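Local structure of galactokinase (Bifidobacterium longum subsp. infantis ATCC 15697 = JCM 1222 = DSM 20088, 6TEQ) at residues 71-83 and 89-103. The protein probably phosphorylates galactose with ATP, as a GHMP-family galactokinase, and here holds 2-deoxy-2-fluoro-galactose in its sugar site. Sequence-based numbering, arbitrary orientation.
Sequences REDTKVRVVSGVA and EADLDGLKARGVDGW
Thr74 and Asp91 meet at the open end of an antiparallel beta hairpin, a worked example of one carboxylate oxygen tying two strand ends together. Thr74 OG1 donates to Asp91 OD1 over 2.6 Å, arriving on the syn side, while the backbone N of Asp93 reaches the same oxygen from the anti side at 3.0 Å and closes an Asx turn. A chi1 of -162° brings the carboxylate of Asp91 up to the Thr74 hydroxyl, and a water links OD2 to Thr74 N. With only a methyl group at Asp91, as in an alanine, the Thr74 hydroxyl would probably lose its acceptor and the N-H of Asp93 the oxygen that closes the turn. Alongside, Leu92 N bonds Thr74 O, and Val76 and Ala90 exchange two backbone bonds as a hydrogen-bonded pair. On the opposite sheet face from Lys75 and Arg77, whose guanidinium pairs with Asp126, Val76 CG2 packs 3.7 Å from Leu92 CD1. Further along, Ser80, which contacts ADP in another structure of this protein, lays its CB over one face of the Trp103 six-membered ring, 4.1 Å from its centroid and offset toward the rim, a CH-pi contact, and Val78 CG2 touches Trp103 CH2 at 3.6 Å. Helix 105-116 touches Val76, Val78 and Leu92, while strand 125-131 runs parallel to strand 75-80, joining the hairpin to the larger sheet.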
loop_
_atom_site.group_PDB
_atom_site.type_symbol
_atom_site.label_atom_id
_atom_site.label_comp_id
_atom_site.label_asym_id
_atom_site.label_seq_id
_atom_site.Cartn_x
_atom_site.Cartn_y
_atom_site.Cartn_z
ATOM N N ARG A 71 -10.736 -23.132 -13.009
ATOM C CA ARG A 71 -11.898 -24.025 -13.210
ATOM C C ARG A 71 -12.421 -23.884 -14.636
ATOM O O ARG A 71 -12.209 -22.824 -15.240
ATOM C CB ARG A 71 -12.967 -23.665 -12.199
ATOM C CG ARG A 71 -12.610 -23.941 -10.735
ATOM C CD ARG A 71 -13.683 -23.482 -9.740
ATOM N NE ARG A 71 -14.892 -24.289 -9.917
ATOM C CZ ARG A 71 -15.273 -25.281 -9.159
ATOM N NH1 ARG A 71 -16.366 -25.917 -9.534
ATOM N NH2 ARG A 71 -14.570 -25.684 -8.088
ATOM N N GLU A 72 -13.131 -24.893 -15.156
ATOM C CA GLU A 72 -13.784 -24.800 -16.494
ATOM C C GLU A 72 -15.207 -24.229 -16.348
ATOM O O GLU A 72 -15.833 -23.953 -17.383
ATOM C CB GLU A 72 -13.827 -26.163 -17.188
ATOM C CG GLU A 72 -12.464 -26.713 -17.618
ATOM C CD GLU A 72 -12.533 -28.168 -18.098
ATOM O OE1 GLU A 72 -13.605 -28.765 -17.937
ATOM O OE2 GLU A 72 -11.459 -28.700 -18.544
ATOM N N ASP A 73 -15.714 -24.072 -15.118
ATOM C CA ASP A 73 -16.940 -23.269 -14.871
ATOM C C ASP A 73 -16.566 -21.867 -14.403
ATOM O O ASP A 73 -15.377 -21.539 -14.388
ATOM C CB ASP A 73 -17.904 -23.987 -13.923
ATOM C CG ASP A 73 -17.382 -24.224 -12.533
ATOM O OD1 ASP A 73 -16.575 -23.368 -12.084
ATOM O OD2 ASP A 73 -17.799 -25.273 -11.888
ATOM N N THR A 74 -17.565 -21.104 -13.962
ATOM C CA THR A 74 -17.418 -19.687 -13.545
ATOM C C THR A 74 -17.497 -19.593 -12.023
ATOM O O THR A 74 -17.626 -18.459 -11.510
ATOM C CB THR A 74 -18.415 -18.790 -14.275
ATOM O OG1 THR A 74 -19.760 -19.300 -14.251
ATOM C CG2 THR A 74 -17.957 -18.610 -15.703
ATOM N N LYS A 75 -17.431 -20.723 -11.330
ATOM C CA LYS A 75 -17.426 -20.761 -9.853
ATOM C C LYS A 75 -16.061 -20.272 -9.343
ATOM O O LYS A 75 -15.038 -20.597 -9.927
ATOM C CB LYS A 75 -17.740 -22.146 -9.292
ATOM C CG LYS A 75 -19.193 -22.576 -9.479
ATOM C CD LYS A 75 -19.522 -23.911 -8.894
ATOM C CE LYS A 75 -20.990 -24.252 -8.988
ATOM N NZ LYS A 75 -21.220 -25.553 -9.669
ATOM N N VAL A 76 -16.087 -19.529 -8.259
ATOM C CA VAL A 76 -14.897 -19.018 -7.530
ATOM C C VAL A 76 -15.056 -19.444 -6.089
ATOM O O VAL A 76 -16.015 -18.987 -5.447
ATOM C CB VAL A 76 -14.695 -17.508 -7.635
ATOM C CG1 VAL A 76 -13.534 -17.128 -6.727
ATOM C CG2 VAL A 76 -14.454 -17.083 -9.075
ATOM N N ARG A 77 -14.166 -20.332 -5.687
ATOM C CA ARG A 77 -14.025 -20.747 -4.284
ATOM C C ARG A 77 -12.725 -20.149 -3.752
ATOM O O ARG A 77 -11.675 -20.391 -4.319
ATOM C CB ARG A 77 -14.100 -22.241 -4.057
ATOM C CG ARG A 77 -15.407 -22.863 -4.482
ATOM C CD ARG A 77 -15.480 -24.322 -4.182
ATOM N NE ARG A 77 -14.490 -25.053 -4.898
ATOM C CZ ARG A 77 -14.192 -26.319 -4.674
ATOM N NH1 ARG A 77 -14.818 -27.010 -3.728
ATOM N NH2 ARG A 77 -13.249 -26.886 -5.399
ATOM N N VAL A 78 -12.782 -19.569 -2.574
ATOM C CA VAL A 78 -11.571 -19.056 -1.911
ATOM C C VAL A 78 -11.642 -19.395 -0.431
ATOM O O VAL A 78 -12.715 -19.343 0.195
ATOM C CB VAL A 78 -11.412 -17.538 -2.136
ATOM C CG1 VAL A 78 -11.126 -17.240 -3.586
ATOM C CG2 VAL A 78 -12.537 -16.710 -1.655
ATOM N N VAL A 79 -10.475 -19.614 0.133
ATOM C CA VAL A 79 -10.334 -19.857 1.579
ATOM C C VAL A 79 -9.104 -19.080 2.029
ATOM O O VAL A 79 -8.152 -18.919 1.206
ATOM C CB VAL A 79 -10.289 -21.353 1.888
ATOM C CG1 VAL A 79 -9.076 -21.979 1.220
ATOM C CG2 VAL A 79 -10.334 -21.638 3.404
ATOM N N SER A 80 -9.089 -18.665 3.278
ATOM C CA SER A 80 -7.922 -17.962 3.851
ATOM C C SER A 80 -7.472 -18.678 5.097
ATOM O O SER A 80 -8.362 -19.146 5.824
ATOM C CB SER A 80 -8.312 -16.531 4.198
ATOM O OG SER A 80 -7.326 -15.879 5.001
ATOM N N GLY A 81 -6.169 -18.665 5.371
ATOM C CA GLY A 81 -5.596 -19.298 6.569
ATOM C C GLY A 81 -6.170 -18.663 7.838
ATOM O O GLY A 81 -6.135 -19.290 8.880
ATOM N N VAL A 82 -6.634 -17.432 7.804
ATOM C CA VAL A 82 -7.249 -16.894 9.055
ATOM C C VAL A 82 -8.416 -17.814 9.430
ATOM O O VAL A 82 -8.450 -18.238 10.595
ATOM C CB VAL A 82 -7.694 -15.435 8.925
ATOM C CG1 VAL A 82 -6.483 -14.530 8.790
ATOM C CG2 VAL A 82 -8.696 -15.241 7.791
ATOM N N ALA A 83 -9.266 -18.187 8.458
ATOM C CA ALA A 83 -10.573 -18.851 8.718
ATOM C C ALA A 83 -10.656 -20.101 7.872
ATOM O O ALA A 83 -11.372 -20.162 6.883
ATOM C CB ALA A 83 -11.707 -17.882 8.462
ATOM N N GLU A 89 -17.866 -18.780 -1.714
ATOM C CA GLU A 89 -18.211 -19.358 -3.039
ATOM C C GLU A 89 -19.095 -18.344 -3.775
ATOM O O GLU A 89 -20.145 -17.985 -3.206
ATOM C CB GLU A 89 -18.772 -20.768 -2.767
ATOM C CG GLU A 89 -19.862 -21.233 -3.714
ATOM C CD GLU A 89 -19.393 -21.759 -5.045
ATOM O OE1 GLU A 89 -18.497 -21.124 -5.626
ATOM O OE2 GLU A 89 -19.961 -22.762 -5.517
ATOM N N ALA A 90 -18.672 -17.882 -4.968
ATOM C CA ALA A 90 -19.426 -16.923 -5.796
ATOM C C ALA A 90 -19.381 -17.482 -7.208
ATOM O O ALA A 90 -18.658 -18.484 -7.456
ATOM C CB ALA A 90 -18.891 -15.499 -5.715
ATOM N N ASP A 91 -20.092 -16.837 -8.094
ATOM C CA ASP A 91 -20.115 -17.241 -9.511
ATOM C C ASP A 91 -19.930 -15.958 -10.307
ATOM O O ASP A 91 -20.668 -14.961 -10.057
ATOM C CB ASP A 91 -21.403 -18.010 -9.842
ATOM C CG ASP A 91 -21.292 -18.809 -11.116
ATOM O OD1 ASP A 91 -20.851 -18.254 -12.144
ATOM O OD2 ASP A 91 -21.658 -19.977 -11.075
ATOM N N LEU A 92 -18.985 -15.982 -11.245
ATOM C CA LEU A 92 -18.676 -14.820 -12.105
ATOM C C LEU A 92 -19.754 -14.556 -13.154
ATOM O O LEU A 92 -19.832 -13.436 -13.626
ATOM C CB LEU A 92 -17.339 -15.103 -12.782
ATOM C CG LEU A 92 -16.130 -15.182 -11.844
ATOM C CD1 LEU A 92 -14.931 -15.790 -12.550
ATOM C CD2 LEU A 92 -15.811 -13.810 -11.267
ATOM N N ASP A 93 -20.533 -15.580 -13.529
ATOM C CA ASP A 93 -21.512 -15.499 -14.635
ATOM C C ASP A 93 -22.560 -14.455 -14.263
ATOM O O ASP A 93 -23.313 -14.720 -13.345
ATOM C CB ASP A 93 -22.028 -16.899 -14.941
ATOM C CG ASP A 93 -22.878 -16.945 -16.181
ATOM O OD1 ASP A 93 -22.678 -16.083 -17.045
ATOM O OD2 ASP A 93 -23.744 -17.820 -16.248
ATOM N N GLY A 94 -22.517 -13.282 -14.908
ATOM C CA GLY A 94 -23.498 -12.198 -14.672
ATOM C C GLY A 94 -23.271 -11.490 -13.342
ATOM O O GLY A 94 -24.154 -10.764 -12.908
ATOM N N LEU A 95 -22.125 -11.705 -12.710
ATOM C CA LEU A 95 -21.759 -11.029 -11.458
ATOM C C LEU A 95 -21.671 -9.531 -11.707
ATOM O O LEU A 95 -21.119 -9.084 -12.782
ATOM C CB LEU A 95 -20.428 -11.586 -10.955
ATOM C CG LEU A 95 -19.963 -11.069 -9.596
ATOM C CD1 LEU A 95 -20.915 -11.507 -8.517
ATOM C CD2 LEU A 95 -18.566 -11.535 -9.286
ATOM N N LYS A 96 -22.248 -8.765 -10.786
ATOM C CA LYS A 96 -22.248 -7.289 -10.877
ATOM C C LYS A 96 -21.377 -6.728 -9.740
ATOM O O LYS A 96 -21.132 -7.412 -8.716
ATOM C CB LYS A 96 -23.698 -6.786 -10.875
ATOM C CG LYS A 96 -24.498 -7.057 -12.164
ATOM C CD LYS A 96 -25.931 -6.576 -12.158
ATOM N NZ LYS A 96 -27.684 -6.628 -9.476
ATOM N N ALA A 97 -20.974 -5.484 -9.905
ATOM C CA ALA A 97 -20.342 -4.676 -8.854
ATOM C C ALA A 97 -21.087 -4.893 -7.527
ATOM O O ALA A 97 -22.325 -4.817 -7.493
ATOM C CB ALA A 97 -20.312 -3.235 -9.297
ATOM N N ARG A 98 -20.346 -5.165 -6.453
ATOM C CA ARG A 98 -20.871 -5.314 -5.071
ATOM C C ARG A 98 -21.655 -6.621 -4.924
ATOM O O ARG A 98 -22.328 -6.802 -3.878
ATOM C CB ARG A 98 -21.712 -4.100 -4.680
ATOM C CG ARG A 98 -21.072 -2.743 -4.955
ATOM C CD ARG A 98 -19.743 -2.580 -4.257
ATOM N NE ARG A 98 -19.777 -2.985 -2.853
ATOM C CZ ARG A 98 -20.233 -2.244 -1.861
ATOM N NH1 ARG A 98 -20.753 -1.052 -2.104
ATOM N NH2 ARG A 98 -20.210 -2.714 -0.628
ATOM N N GLY A 99 -21.444 -7.559 -5.841
ATOM C CA GLY A 99 -22.236 -8.792 -5.903
ATOM C C GLY A 99 -21.682 -9.853 -4.992
ATOM O O GLY A 99 -22.224 -10.987 -4.988
ATOM N N VAL A 100 -20.598 -9.539 -4.286
ATOM C CA VAL A 100 -19.890 -10.608 -3.565
ATOM C C VAL A 100 -19.840 -10.307 -2.081
ATOM O O VAL A 100 -19.484 -9.176 -1.738
ATOM C CB VAL A 100 -18.516 -10.866 -4.163
ATOM C CG1 VAL A 100 -17.790 -11.912 -3.331
ATOM C CG2 VAL A 100 -18.621 -11.288 -5.618
ATOM N N ASP A 101 -20.210 -11.311 -1.268
ATOM C CA ASP A 101 -20.300 -11.121 0.209
ATOM C C ASP A 101 -18.903 -11.278 0.878
ATOM O O ASP A 101 -18.367 -12.383 0.812
ATOM C CB ASP A 101 -21.421 -12.003 0.756
ATOM C CG ASP A 101 -22.761 -11.748 0.094
ATOM O OD1 ASP A 101 -23.121 -10.552 -0.057
ATOM O OD2 ASP A 101 -23.427 -12.733 -0.284
ATOM N N GLY A 102 -18.340 -10.176 1.440
ATOM C CA GLY A 102 -17.239 -10.124 2.447
ATOM C C GLY A 102 -15.845 -10.065 1.781
ATOM O O GLY A 102 -15.733 -9.548 0.631
ATOM N N TRP A 103 -14.794 -10.555 2.448
ATOM C CA TRP A 103 -13.366 -10.567 2.000
ATOM C C TRP A 103 -13.198 -11.213 0.593
ATOM O O TRP A 103 -12.231 -10.822 -0.131
ATOM C CB TRP A 103 -12.492 -11.277 3.040
ATOM C CG TRP A 103 -12.546 -12.778 2.989
ATOM C CD1 TRP A 103 -13.376 -13.592 3.703
ATOM C CD2 TRP A 103 -11.679 -13.672 2.260
ATOM N NE1 TRP A 103 -13.092 -14.905 3.456
ATOM C CE2 TRP A 103 -12.089 -14.998 2.537
ATOM C CE3 TRP A 103 -10.664 -13.494 1.343
ATOM C CZ2 TRP A 103 -11.438 -16.117 2.035
ATOM C CZ3 TRP A 103 -10.029 -14.596 0.818
ATOM C CH2 TRP A 103 -10.454 -15.884 1.101
HETATM O O HOH W 1 -20.323 -22.132 -13.006
#